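Local atomic coordinates of endoglucanase (Clostridium thermocellum, PDB entry 2C4X), a protein that probably degrades cellulose as a full-length enzyme and is represented here by its C-terminal PKD and CBM44 modules, of which the latter binds beta-glucan chains. Residues Ala176-Ile181 / Ile233-Ile238; Val142-Glu147 / Gly241-Tyr246; Asp24-Phe29 / Thr60-Tyr65; Tyr71-Ile76 / Ala89-Thr94. The protein carries 1 engineered substitution. All blocks are in the same frame, centred on the assembly; numbering follows the deposited sequence.

Contact 1 of 4, residues Ala176-Ile181 / Ile233-Ile238. With EDO (1,2-ethanediol), chain F.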
loop_
_atom_site.group_PDB
_atom_site.type_symbol
_atom_site.label_atom_id
_atom_site.label_comp_id
_atom_site.label_asym_id
_atom_site.label_seq_id
_atom_site.Cartn_x
_atom_site.Cartn_y
_atom_site.Cartn_z
ATOM N N ALA A 176 7.152 -18.239 -16.122
ATOM C CA ALA A 176 8.350 -18.440 -15.310
ATOM C C ALA A 176 8.350 -19.840 -14.695
ATOM O O ALA A 176 7.280 -20.377 -14.386
ATOM C CB ALA A 176 8.441 -17.370 -14.213
ATOM N N PRO A 177 9.547 -20.443 -14.521
ATOM C CA PRO A 177 9.661 -21.776 -13.921
ATOM C C PRO A 177 9.533 -21.751 -12.394
ATOM O O PRO A 177 10.408 -22.266 -11.688
ATOM C CB PRO A 177 11.070 -22.210 -14.325
ATOM C CG PRO A 177 11.836 -20.943 -14.387
ATOM C CD PRO A 177 10.869 -19.912 -14.916
ATOM N N ILE A 178 8.454 -21.161 -11.888
ATOM C CA ILE A 178 8.293 -21.038 -10.440
ATOM C C ILE A 178 7.008 -21.698 -9.938
ATOM O O ILE A 178 5.993 -21.730 -10.650
ATOM C CB ILE A 178 8.437 -19.555 -9.939
ATOM C CG1 ILE A 178 7.109 -18.809 -9.950
ATOM C CG2 ILE A 178 9.456 -18.780 -10.774
ATOM C CD1 ILE A 178 7.069 -17.672 -8.935
ATOM N N ALA A 179 7.074 -22.242 -8.723
ATOM C CA ALA A 179 5.932 -22.888 -8.083
ATOM C C ALA A 179 5.201 -21.903 -7.177
ATOM O O ALA A 179 3.969 -21.870 -7.127
ATOM C CB ALA A 179 6.397 -24.090 -7.280
ATOM N N ALA A 180 5.980 -21.099 -6.462
ATOM C CA ALA A 180 5.453 -20.202 -5.449
ATOM C C ALA A 180 6.399 -19.041 -5.215
ATOM O O ALA A 180 7.579 -19.092 -5.572
ATOM C CB ALA A 180 5.224 -20.959 -4.134
ATOM N N ILE A 181 5.857 -17.995 -4.610
ATOM C CA ILE A 181 6.623 -16.838 -4.199
ATOM C C ILE A 181 6.124 -16.445 -2.807
ATOM O O ILE A 181 4.946 -16.629 -2.491
ATOM C CB ILE A 181 6.481 -15.688 -5.239
ATOM C CG1 ILE A 181 7.449 -14.545 -4.940
ATOM C CG2 ILE A 181 5.021 -15.209 -5.356
ATOM C CD1 ILE A 181 7.708 -13.643 -6.135
ATOM N N ILE A 233 12.127 -11.772 0.027
ATOM C CA ILE A 233 11.203 -12.500 -0.809
ATOM C C ILE A 233 11.894 -13.780 -1.257
ATOM O O ILE A 233 13.052 -13.754 -1.697
ATOM C CB ILE A 233 10.731 -11.655 -2.020
ATOM C CG1 ILE A 233 10.055 -10.371 -1.534
ATOM C CG2 ILE A 233 9.776 -12.468 -2.907
ATOM C CD1 ILE A 233 10.077 -9.270 -2.543
ATOM N N GLN A 234 11.182 -14.891 -1.110
ATOM C CA GLN A 234 11.667 -16.190 -1.546
ATOM C C GLN A 234 10.835 -16.683 -2.731
ATOM O O GLN A 234 9.605 -16.562 -2.736
ATOM C CB GLN A 234 11.599 -17.203 -0.405
ATOM C CG GLN A 234 12.287 -18.520 -0.711
ATOM C CD GLN A 234 12.187 -19.524 0.419
ATOM O OE1 GLN A 234 11.138 -20.116 0.645
ATOM N NE2 GLN A 234 13.298 -19.739 1.118
ATOM N N VAL A 235 11.522 -17.240 -3.726
ATOM C CA VAL A 235 10.873 -17.904 -4.856
ATOM C C VAL A 235 11.262 -19.384 -4.885
ATOM O O VAL A 235 12.429 -19.721 -4.712
ATOM C CB VAL A 235 11.243 -17.227 -6.200
ATOM C CG1 VAL A 235 10.674 -17.991 -7.357
ATOM C CG2 VAL A 235 10.695 -15.835 -6.240
ATOM N N GLN A 236 10.274 -20.258 -5.080
ATOM C CA GLN A 236 10.535 -21.676 -5.301
ATOM C C GLN A 236 10.531 -21.946 -6.801
ATOM O O GLN A 236 9.548 -21.663 -7.489
ATOM C CB GLN A 236 9.501 -22.559 -4.582
ATOM C CG GLN A 236 9.799 -24.063 -4.648
ATOM C CD GLN A 236 8.569 -24.937 -4.423
ATOM O OE1 GLN A 236 7.628 -24.554 -3.725
ATOM N NE2 GLN A 236 8.578 -26.127 -5.016
ATOM N N THR A 237 11.635 -22.486 -7.303
ATOM C CA THR A 237 11.762 -22.791 -8.722
ATOM C C THR A 237 11.542 -24.286 -8.964
ATOM O O THR A 237 11.884 -25.117 -8.115
ATOM C CB THR A 237 13.123 -22.340 -9.287
ATOM O OG1 THR A 237 14.182 -23.052 -8.632
ATOM C CG2 THR A 237 13.316 -20.822 -9.083
ATOM N N ILE A 238 10.955 -24.613 -10.112
ATOM C CA ILE A 238 10.582 -25.996 -10.417
ATOM C C ILE A 238 11.246 -26.564 -11.665
ATOM O O ILE A 238 11.216 -27.776 -11.892
ATOM C CB ILE A 238 9.048 -26.184 -10.495
ATOM C CG1 ILE A 238 8.401 -25.060 -11.313
ATOM C CG2 ILE A 238 8.467 -26.264 -9.083
ATOM C CD1 ILE A 238 7.217 -25.511 -12.159
HETATM C C1 EDO F . 16.349 -18.728 3.171
HETATM O O1 EDO F . 16.698 -17.353 3.358
HETATM C C2 EDO F . 15.331 -19.148 4.222
HETATM O O2 EDO F . 14.707 -20.372 3.812
#
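Gln236 O is held by the facing segment, 176-181, in two ways: Ala179 N donates to it at 2.8 Å, and Ile178 CA lies 3.3 Å away in a weaker CA-H...O contact. Two further backbone bonds flank this one, from Ile238 N to Pro177 O (2.9 Å) and from Gln236 N to Ala180 O. Between them the chain turns a corner at Ala179, whose CB meets Ile238 CG2 at 3.5 Å and rests against the amide of Gln236. Ala180 N is buried here without a partner in the model. On the interior face, Ile178 crosses Val235 at about a right angle, CG2 touching CG1. Further along, CG1 of Ile181, anti to the backbone N (chi1 -171°), meets Ile233 CG2 at 3.7 Å, while Ile181 CD1 approaches Val235 CG2. Gln234 NE2 makes weak bonds to Glu151 OE2 and to a 1,2-ethanediol, probably from the crystallisation liquor; Gln234 OE1 accepts from Gln182 NE2. Strand 229-238 thus pairs with strand 178-187 inside a five-stranded antiparallel sheet of the CBM44 beta-sandwich: strand 198-203 adjoins 178-187 and 148-155 adjoins 229-238, and the aliphatic face packs onto strands 137-145, 165-172 and 241-251.

Contact 2 of 4, residues Val142-Glu147 / Gly241-Tyr246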
loop_
_atom_site.group_PDB
_atom_site.type_symbol
_atom_site.label_atom_id
_atom_site.label_comp_id
_atom_site.label_asym_id
_atom_site.label_seq_id
_atom_site.Cartn_x
_atom_site.Cartn_y
_atom_site.Cartn_z
ATOM N N VAL A 142 16.591 -14.031 -11.811
ATOM C CA VAL A 142 16.916 -15.361 -11.302
ATOM C C VAL A 142 17.126 -16.347 -12.447
ATOM O O VAL A 142 16.300 -16.445 -13.361
ATOM C CB VAL A 142 15.802 -15.899 -10.363
ATOM C CG1 VAL A 142 16.152 -17.306 -9.838
ATOM C CG2 VAL A 142 15.547 -14.933 -9.211
ATOM N N THR A 143 18.244 -17.065 -12.384
ATOM C CA THR A 143 18.530 -18.162 -13.296
ATOM C C THR A 143 18.481 -19.457 -12.489
ATOM O O THR A 143 19.370 -19.726 -11.669
ATOM C CB THR A 143 19.907 -17.986 -13.968
ATOM O OG1 THR A 143 20.008 -16.657 -14.490
ATOM C CG2 THR A 143 20.103 -18.996 -15.105
ATOM N N SER A 144 17.422 -20.235 -12.685
ATOM C CA SER A 144 17.298 -21.495 -11.972
ATOM C C SER A 144 17.774 -22.662 -12.818
ATOM O O SER A 144 17.621 -22.665 -14.044
ATOM C CB SER A 144 15.880 -21.725 -11.441
ATOM O OG SER A 144 14.951 -21.929 -12.479
ATOM N N GLU A 145 18.359 -23.645 -12.144
ATOM C CA GLU A 145 18.914 -24.814 -12.796
ATOM C C GLU A 145 18.021 -26.036 -12.586
ATOM O O GLU A 145 18.347 -27.141 -13.027
ATOM C CB GLU A 145 20.333 -25.059 -12.282
ATOM C CG GLU A 145 21.293 -23.905 -12.575
ATOM C CD GLU A 145 21.545 -23.716 -14.067
ATOM O OE1 GLU A 145 21.982 -24.685 -14.735
ATOM O OE2 GLU A 145 21.309 -22.594 -14.574
ATOM N N GLY A 146 16.887 -25.820 -11.927
ATOM C CA GLY A 146 15.938 -26.888 -11.641
ATOM C C GLY A 146 15.141 -26.581 -10.396
ATOM O O GLY A 146 14.855 -25.414 -10.107
ATOM N N GLU A 147 14.784 -27.626 -9.654
ATOM C CA GLU A 147 14.092 -27.461 -8.376
ATOM C C GLU A 147 15.016 -26.822 -7.345
ATOM O O GLU A 147 16.022 -27.398 -6.933
ATOM C CB GLU A 147 13.537 -28.792 -7.861
ATOM C CG GLU A 147 12.390 -29.358 -8.713
ATOM C CD GLU A 147 12.049 -30.802 -8.371
ATOM O OE1 GLU A 147 12.159 -31.183 -7.182
ATOM O OE2 GLU A 147 11.669 -31.559 -9.292
ATOM N N GLY A 241 15.444 -22.177 -16.222
ATOM C CA GLY A 241 14.942 -20.962 -16.856
ATOM C C GLY A 241 15.405 -19.682 -16.191
ATOM O O GLY A 241 15.828 -19.687 -15.033
ATOM N N GLU A 242 15.318 -18.585 -16.935
ATOM C CA GLU A 242 15.655 -17.263 -16.429
ATOM C C GLU A 242 14.410 -16.377 -16.423
ATOM O O GLU A 242 13.641 -16.364 -17.392
ATOM C CB GLU A 242 16.763 -16.631 -17.275
ATOM C CG GLU A 242 17.359 -15.346 -16.692
ATOM C CD GLU A 242 18.463 -14.757 -17.573
ATOM O OE1 GLU A 242 18.546 -15.119 -18.769
ATOM O OE2 GLU A 242 19.254 -13.928 -17.067
ATOM N N PHE A 243 14.210 -15.661 -15.318
ATOM C CA PHE A 243 13.054 -14.782 -15.146
ATOM C C PHE A 243 13.399 -13.552 -14.302
ATOM O O PHE A 243 14.343 -13.575 -13.500
ATOM C CB PHE A 243 11.858 -15.549 -14.548
ATOM C CG PHE A 243 12.143 -16.199 -13.211
ATOM C CD1 PHE A 243 12.712 -17.471 -13.142
ATOM C CD2 PHE A 243 11.826 -15.548 -12.026
ATOM C CE1 PHE A 243 12.973 -18.076 -11.914
ATOM C CE2 PHE A 243 12.085 -16.140 -10.795
ATOM C CZ PHE A 243 12.656 -17.414 -10.739
ATOM N N THR A 244 12.627 -12.482 -14.480
ATOM C CA THR A 244 12.900 -11.230 -13.786
ATOM C C THR A 244 11.703 -10.742 -12.987
ATOM O O THR A 244 10.607 -10.540 -13.521
ATOM C CB THR A 244 13.428 -10.130 -14.753
ATOM O OG1 THR A 244 14.688 -10.551 -15.284
ATOM C CG2 THR A 244 13.629 -8.810 -14.019
ATOM N N ILE A 245 11.937 -10.568 -11.690
ATOM C CA ILE A 245 10.936 -10.053 -10.766
ATOM C C ILE A 245 11.314 -8.625 -10.395
ATOM O O ILE A 245 12.491 -8.308 -10.258
ATOM C CB ILE A 245 10.831 -10.970 -9.521
ATOM C CG1 ILE A 245 10.072 -12.252 -9.887
ATOM C CG2 ILE A 245 10.164 -10.255 -8.344
ATOM C CD1 ILE A 245 10.402 -13.429 -9.015
ATOM N N TYR A 246 10.308 -7.760 -10.272
ATOM C CA TYR A 246 10.527 -6.396 -9.816
ATOM C C TYR A 246 9.920 -6.210 -8.432
ATOM O O TYR A 246 8.853 -6.753 -8.131
ATOM C CB TYR A 246 9.949 -5.386 -10.811
ATOM C CG TYR A 246 10.589 -5.450 -12.179
ATOM C CD1 TYR A 246 10.158 -6.375 -13.127
ATOM C CD2 TYR A 246 11.632 -4.593 -12.522
ATOM C CE1 TYR A 246 10.748 -6.445 -14.387
ATOM C CE2 TYR A 246 12.225 -4.654 -13.779
ATOM C CZ TYR A 246 11.776 -5.581 -14.708
ATOM O OH TYR A 246 12.348 -5.647 -15.960
#
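The ring of Phe243 carries Val142 on one face: CB stands 3.9 Å from the ring centroid, 26° off the normal, a CH-pi contact displaced toward the rim so that Phe243 CZ is the nearest atom, 3.5 Å from Val142 CB. From the opposite face Ile178 CG2 comes within 3.5 Å of Phe243 CZ. At the edge lie Ile245 CD1, in the ring plane, and Ser144 OG, near it. Phe243 CG sits between its own backbone N and carbonyl carbon (chi1 58°), and the ring lies alongside the valine, both side chains pointing the same way. The backbones form a regular antiparallel pair. Val142 and Phe243 exchange two backbone bonds, Val142 N to Phe243 O at 2.8 Å and Phe243 N to Val142 O at 3.0 Å; Ser144 and Gly241 form the next hydrogen-bonded pair, with Ser144 N to Gly241 O at 2.9 Å. These two strands, 137-145 and 241-251, are neighbours in the second five-stranded sheet of the CBM44 beta-sandwich, and the Phe243 face is the one that meets the other sheet, through Val235 and Thr237. Gly241 begins its strand with a positive phi, a backbone shape that calls for glycine. The reverse face belongs to the non-hydrogen-bonded pair Thr143 and Glu242, where Thr143 OG1 touches Glu242 CG at 3.7 Å as the extended glutamate leads outward. Ser144 OG, buried on the inner face, is hydrogen-bonded to Asp239 O in the turn just before Gly241.

Contact 3 of 4, residues Asp24-Phe29 / Thr60-Tyr65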
loop_
_atom_site.group_PDB
_atom_site.type_symbol
_atom_site.label_atom_id
_atom_site.label_comp_id
_atom_site.label_asym_id
_atom_site.label_seq_id
_atom_site.Cartn_x
_atom_site.Cartn_y
_atom_site.Cartn_z
ATOM N N ASP A 24 -2.657 17.217 -5.087
ATOM C CA ASP A 24 -2.906 18.334 -5.991
ATOM C C ASP A 24 -3.801 17.992 -7.194
ATOM O O ASP A 24 -3.887 18.757 -8.152
ATOM C CB ASP A 24 -1.585 18.999 -6.401
ATOM C CG ASP A 24 -0.949 19.794 -5.246
ATOM O OD1 ASP A 24 -1.629 20.691 -4.653
ATOM O OD2 ASP A 24 0.234 19.515 -4.927
ATOM N N GLU A 25 -4.474 16.847 -7.127
ATOM C CA GLU A 25 -5.471 16.474 -8.122
ATOM C C GLU A 25 -6.842 16.905 -7.604
ATOM O O GLU A 25 -7.142 16.738 -6.416
ATOM C CB GLU A 25 -5.452 14.961 -8.340
ATOM C CG GLU A 25 -6.543 14.450 -9.265
ATOM C CD GLU A 25 -6.439 12.969 -9.553
ATOM O OE1 GLU A 25 -5.874 12.221 -8.728
ATOM O OE2 GLU A 25 -6.936 12.553 -10.621
ATOM N N ASN A 26 -7.668 17.468 -8.484
ATOM C CA ASN A 26 -9.027 17.825 -8.098
ATOM C C ASN A 26 -9.890 16.615 -7.782
ATOM O O ASN A 26 -9.930 15.645 -8.553
ATOM C CB ASN A 26 -9.712 18.658 -9.170
ATOM C CG ASN A 26 -9.321 20.104 -9.103
ATOM O OD1 ASN A 26 -10.020 20.923 -8.503
ATOM N ND2 ASN A 26 -8.198 20.423 -9.681
ATOM N N VAL A 27 -10.545 16.695 -6.623
ATOM C CA VAL A 27 -11.553 15.746 -6.177
ATOM C C VAL A 27 -12.890 16.481 -6.236
ATOM O O VAL A 27 -13.019 17.587 -5.717
ATOM C CB VAL A 27 -11.300 15.283 -4.718
ATOM C CG1 VAL A 27 -12.375 14.283 -4.266
ATOM C CG2 VAL A 27 -9.918 14.652 -4.582
ATOM N N VAL A 28 -13.882 15.889 -6.885
ATOM C CA VAL A 28 -15.207 16.481 -6.869
ATOM C C VAL A 28 -16.046 15.761 -5.828
ATOM O O VAL A 28 -16.285 14.564 -5.945
ATOM C CB VAL A 28 -15.897 16.441 -8.255
ATOM C CG1 VAL A 28 -17.330 16.982 -8.150
ATOM C CG2 VAL A 28 -15.093 17.236 -9.276
ATOM N N PHE A 29 -16.475 16.492 -4.803
ATOM C CA PHE A 29 -17.388 15.948 -3.806
ATOM C C PHE A 29 -18.804 16.275 -4.236
ATOM O O PHE A 29 -19.110 17.417 -4.588
ATOM C CB PHE A 29 -17.092 16.528 -2.412
ATOM C CG PHE A 29 -15.751 16.119 -1.863
ATOM C CD1 PHE A 29 -14.614 16.891 -2.112
ATOM C CD2 PHE A 29 -15.624 14.959 -1.103
ATOM C CE1 PHE A 29 -13.364 16.519 -1.588
ATOM C CE2 PHE A 29 -14.385 14.562 -0.591
ATOM C CZ PHE A 29 -13.250 15.346 -0.831
ATOM N N THR A 60 -22.354 20.357 -5.039
ATOM C CA THR A 60 -21.000 19.924 -5.397
ATOM C C THR A 60 -19.924 20.945 -5.003
ATOM O O THR A 60 -20.198 22.132 -4.836
ATOM C CB THR A 60 -20.847 19.519 -6.887
ATOM O OG1 THR A 60 -20.781 20.696 -7.693
ATOM C CG2 THR A 60 -22.006 18.623 -7.355
ATOM N N ILE A 61 -18.701 20.454 -4.827
ATOM C CA ILE A 61 -17.555 21.287 -4.496
ATOM C C ILE A 61 -16.325 20.521 -4.972
ATOM O O ILE A 61 -16.322 19.290 -4.992
ATOM C CB ILE A 61 -17.488 21.644 -2.964
ATOM C CG1 ILE A 61 -16.557 22.849 -2.723
ATOM C CG2 ILE A 61 -17.079 20.422 -2.100
ATOM C CD1 ILE A 61 -16.808 23.629 -1.414
ATOM N N THR A 62 -15.302 21.245 -5.396
ATOM C CA THR A 62 -14.050 20.611 -5.782
ATOM C C THR A 62 -12.938 21.037 -4.826
ATOM O O THR A 62 -12.961 22.154 -4.282
ATOM C CB THR A 62 -13.695 20.844 -7.297
ATOM O OG1 THR A 62 -12.541 20.072 -7.649
ATOM C CG2 THR A 62 -13.425 22.314 -7.601
ATOM N N TYR A 63 -11.982 20.137 -4.616
ATOM C CA TYR A 63 -10.948 20.305 -3.605
ATOM C C TYR A 63 -9.661 19.553 -3.975
ATOM O O TYR A 63 -9.714 18.507 -4.617
ATOM C CB TYR A 63 -11.467 19.841 -2.227
ATOM C CG TYR A 63 -10.608 20.341 -1.098
ATOM C CD1 TYR A 63 -10.644 21.683 -0.724
ATOM C CD2 TYR A 63 -9.717 19.491 -0.438
ATOM C CE1 TYR A 63 -9.837 22.166 0.281
ATOM C CE2 TYR A 63 -8.903 19.965 0.583
ATOM C CZ TYR A 63 -8.968 21.303 0.937
ATOM O OH TYR A 63 -8.162 21.808 1.933
ATOM N N LYS A 64 -8.516 20.093 -3.552
ATOM C CA LYS A 64 -7.202 19.485 -3.771
ATOM C C LYS A 64 -6.470 19.335 -2.445
ATOM O O LYS A 64 -6.439 20.271 -1.644
ATOM C CB LYS A 64 -6.345 20.372 -4.688
ATOM C CG LYS A 64 -6.913 20.619 -6.063
ATOM C CD LYS A 64 -6.034 21.564 -6.878
ATOM C CE LYS A 64 -6.477 23.001 -6.721
ATOM N NZ LYS A 64 -5.731 23.941 -7.639
ATOM N N TYR A 65 -5.872 18.165 -2.218
ATOM C CA TYR A 65 -5.052 17.941 -1.026
ATOM C C TYR A 65 -3.581 18.081 -1.395
ATOM O O TYR A 65 -3.127 17.546 -2.412
ATOM C CB TYR A 65 -5.313 16.557 -0.429
ATOM C CG TYR A 65 -6.683 16.397 0.182
ATOM C CD1 TYR A 65 -6.912 16.744 1.516
ATOM C CD2 TYR A 65 -7.752 15.914 -0.572
ATOM C CE1 TYR A 65 -8.176 16.593 2.094
ATOM C CE2 TYR A 65 -9.029 15.760 -0.005
ATOM C CZ TYR A 65 -9.225 16.103 1.333
ATOM O OH TYR A 65 -10.462 15.961 1.915
HETATM O O HOH W 1 -5.978 15.808 -4.187
HETATM O O HOH W 2 -6.849 23.417 -10.092
#
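Val27-Phe29 and Thr60-Tyr63 run antiparallel, their strand axes 4.7 Å apart at closest and 156° between directions. Val27 with Tyr63 and Phe29 with Ile61 are hydrogen-bonded pairs; Phe29 N to Ile61 O measures 2.8 Å. On the N-terminal side of Val27 the two segments separate enough for a water to join them, donating to Glu25 O and accepting from Tyr65 N, before Asp24 N closes on Tyr65 O at 2.7 Å. On the outer face Thr62 OG1, anti to its backbone N (chi1 -173°), stands 2.8 Å from Asn26 OD1 and 3.2 Å from Val27 O, two acceptors within reach of one proton. Asn26 ND2 lies 3.7 Å from Lys64 CD. The inner face is aromatic: Val27 CG1 sits over the rim of one face of the Phe29 ring, Tyr63 CB touches Phe29 CE1 at the ring edge, and Phe29 CZ comes 4.0 Å from Tyr65 OH, the side chains crossing at about a right angle; that hydroxyl is hydrogen-bonded to Phe48 O. Within the PKD domain, strand 27-30 is the middle of a three-stranded sheet between 15-17 and 60-63, and Phe29 and Tyr65 pack onto strands 69-79 and 84-93 of the facing sheet.

Contact 4 of 4, residues Tyr71-Ile76 / Ala89-Thr94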
loop_
_atom_site.group_PDB
_atom_site.type_symbol
_atom_site.label_atom_id
_atom_site.label_comp_id
_atom_site.label_asym_id
_atom_site.label_seq_id
_atom_site.Cartn_x
_atom_site.Cartn_y
_atom_site.Cartn_z
ATOM N N TYR A 71 -7.817 11.254 5.029
ATOM C CA TYR A 71 -8.577 12.378 5.555
ATOM C C TYR A 71 -10.036 11.997 5.830
ATOM O O TYR A 71 -10.654 11.295 5.035
ATOM C CB TYR A 71 -8.517 13.539 4.556
ATOM C CG TYR A 71 -7.099 14.008 4.276
ATOM C CD1 TYR A 71 -6.493 14.947 5.098
ATOM C CD2 TYR A 71 -6.351 13.472 3.208
ATOM C CE1 TYR A 71 -5.187 15.381 4.858
ATOM C CE2 TYR A 71 -5.022 13.905 2.955
ATOM C CZ TYR A 71 -4.461 14.854 3.792
ATOM O OH TYR A 71 -3.186 15.306 3.586
ATOM N N LYS A 72 -10.575 12.466 6.954
ATOM C CA LYS A 72 -12.001 12.323 7.240
ATOM C C LYS A 72 -12.727 13.562 6.732
ATOM O O LYS A 72 -12.450 14.669 7.185
ATOM C CB LYS A 72 -12.251 12.154 8.742
ATOM C CG LYS A 72 -11.562 10.948 9.357
ATOM C CD LYS A 72 -11.601 10.984 10.899
ATOM C CE LYS A 72 -12.906 10.464 11.463
ATOM N NZ LYS A 72 -12.739 10.063 12.909
ATOM N N VAL A 73 -13.638 13.371 5.785
ATOM C CA VAL A 73 -14.396 14.475 5.203
ATOM C C VAL A 73 -15.785 14.429 5.811
ATOM O O VAL A 73 -16.484 13.421 5.685
ATOM C CB VAL A 73 -14.449 14.394 3.653
ATOM C CG1 VAL A 73 -15.271 15.575 3.055
ATOM C CG2 VAL A 73 -13.026 14.362 3.088
ATOM N N LYS A 74 -16.147 15.498 6.523
ATOM C CA LYS A 74 -17.451 15.607 7.144
ATOM C C LYS A 74 -18.308 16.623 6.405
ATOM O O LYS A 74 -17.897 17.769 6.206
ATOM C CB LYS A 74 -17.328 16.003 8.625
ATOM C CG LYS A 74 -18.681 16.172 9.327
ATOM C CD LYS A 74 -18.473 16.507 10.790
ATOM C CE LYS A 74 -19.750 16.361 11.587
ATOM N NZ LYS A 74 -19.592 16.926 12.979
ATOM N N LEU A 75 -19.503 16.193 6.002
ATOM C CA LEU A 75 -20.478 17.094 5.417
ATOM C C LEU A 75 -21.593 17.333 6.409
ATOM O O LEU A 75 -22.150 16.385 6.959
ATOM C CB LEU A 75 -21.080 16.488 4.142
ATOM C CG LEU A 75 -22.368 17.125 3.588
ATOM C CD1 LEU A 75 -22.074 18.510 2.981
ATOM C CD2 LEU A 75 -23.022 16.190 2.553
ATOM N N ILE A 76 -21.932 18.602 6.614
ATOM C CA ILE A 76 -23.146 18.968 7.320
ATOM C C ILE A 76 -24.098 19.687 6.356
ATOM O O ILE A 76 -23.731 20.654 5.681
ATOM C CB ILE A 76 -22.861 19.841 8.561
ATOM C CG1 ILE A 76 -21.990 19.078 9.567
ATOM C CG2 ILE A 76 -24.172 20.281 9.244
ATOM C CD1 ILE A 76 -21.386 19.956 10.671
ATOM N N ALA A 89 -17.119 10.551 5.573
ATOM C CA ALA A 89 -16.465 9.468 4.849
ATOM C C ALA A 89 -14.970 9.748 4.798
ATOM O O ALA A 89 -14.529 10.876 5.056
ATOM C CB ALA A 89 -17.050 9.313 3.435
ATOM N N THR A 90 -14.199 8.722 4.459
ATOM C CA THR A 90 -12.750 8.807 4.442
ATOM C C THR A 90 -12.234 8.855 3.001
ATOM O O THR A 90 -12.743 8.149 2.130
ATOM C CB THR A 90 -12.137 7.593 5.213
ATOM O OG1 THR A 90 -12.259 7.821 6.622
ATOM C CG2 THR A 90 -10.677 7.409 4.885
ATOM N N ILE A 91 -11.231 9.693 2.759
ATOM C CA ILE A 91 -10.551 9.722 1.470
ATOM C C ILE A 91 -9.040 9.546 1.669
ATOM O O ILE A 91 -8.428 10.206 2.527
ATOM C CB ILE A 91 -10.886 11.039 0.673
ATOM C CG1 ILE A 91 -10.384 10.966 -0.782
ATOM C CG2 ILE A 91 -10.354 12.302 1.397
ATOM C CD1 ILE A 91 -10.900 12.128 -1.651
ATOM N N LYS A 92 -8.450 8.649 0.882
ATOM C CA LYS A 92 -7.009 8.450 0.895
ATOM C C LYS A 92 -6.352 9.134 -0.301
ATOM O O LYS A 92 -6.759 8.948 -1.450
ATOM C CB LYS A 92 -6.653 6.957 0.951
ATOM C CG LYS A 92 -5.153 6.706 1.059
ATOM C CD LYS A 92 -4.797 5.219 1.108
ATOM C CE LYS A 92 -3.348 5.022 0.672
ATOM N NZ LYS A 92 -2.874 3.634 0.921
ATOM N N VAL A 93 -5.336 9.937 -0.014
ATOM C CA VAL A 93 -4.607 10.676 -1.035
ATOM C C VAL A 93 -3.171 10.149 -1.041
ATOM O O VAL A 93 -2.527 10.052 0.013
ATOM C CB VAL A 93 -4.626 12.205 -0.757
ATOM C CG1 VAL A 93 -3.878 12.998 -1.855
ATOM C CG2 VAL A 93 -6.082 12.730 -0.603
ATOM N N THR A 94 -2.681 9.802 -2.230
ATOM C CA THR A 94 -1.324 9.292 -2.380
ATOM C C THR A 94 -0.481 10.337 -3.108
ATOM O O THR A 94 -1.020 11.248 -3.754
ATOM C CB THR A 94 -1.278 7.928 -3.128
ATOM O OG1 THR A 94 -1.744 8.096 -4.468
ATOM C CG2 THR A 94 -2.143 6.878 -2.423
#
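Tyr71 reaches across to Ile91 with its first side-chain atom: CB lies 3.9 Å from Ile91 CG2 and about as far from Ile91 O. CG, anti to the carbonyl carbon and beside the backbone N (chi1 -59°), carries the ring, whose CD2 meets Val93 CG2 at 3.9 Å and has Ile91 O near the plane at its edge; CE2, one atom further out, touches the same Val93 methyl and lies 4.1 Å from Val93 CB. The hydroxyl hydrogen-bonds to Asn67 O, while the ring stacks with that of Tyr65. The side chain thus touches the facing strand, Asn67 just before its own strand, and the ring of Tyr65, which follows strand 60-63. On the same face, Val73 CG2 meets Ile91 CG2 at 3.8 Å, the isoleucine branch being set between its backbone N and carbonyl carbon. The opposite face carries Lys72 and Thr90, a non-hydrogen-bonded pair in loose contact on the exposed side. Four backbone bonds join the two strands: Tyr71 and Ile91 exchange a pair, with Tyr71 N to Ile91 O at 2.8 Å and almost straight (177° at the hydrogen), and Val73 and Ala89 exchange another, with Val73 N to Ala89 O at 2.7 Å. Strands 69-79 and 84-93 form a beta hairpin at the edge of the four-stranded PKD sheet. Chemically the pairing divides into short backbone bonds that fix the register and an apolar inner face of valine, isoleucine and tyrosine, whose hydroxyl is satisfied by a backbone carbonyl rather than by the facing strand.

From the N terminus, contact 3 comes first: residues 24-29 meet 60-65, closing a loop within the smaller sheet of the PKD domain. Contact 4 follows in series as a hairpin, and the two touch where Tyr65 and Val27 meet Tyr71, Val73, Ile91 and Val93, tying the two PKD sheets face to face. The chain then enters the CBM44 module. Contact 2 opens at 142 and closes last, at 246, enclosing contact 1, which runs from 176 to 238. Their centres lie 8 Å apart, one in each sheet of the sandwich, joined by Thr237 OG1 to Gly146 O. The PKD pair lies at least about 18 Å away between nearest atoms.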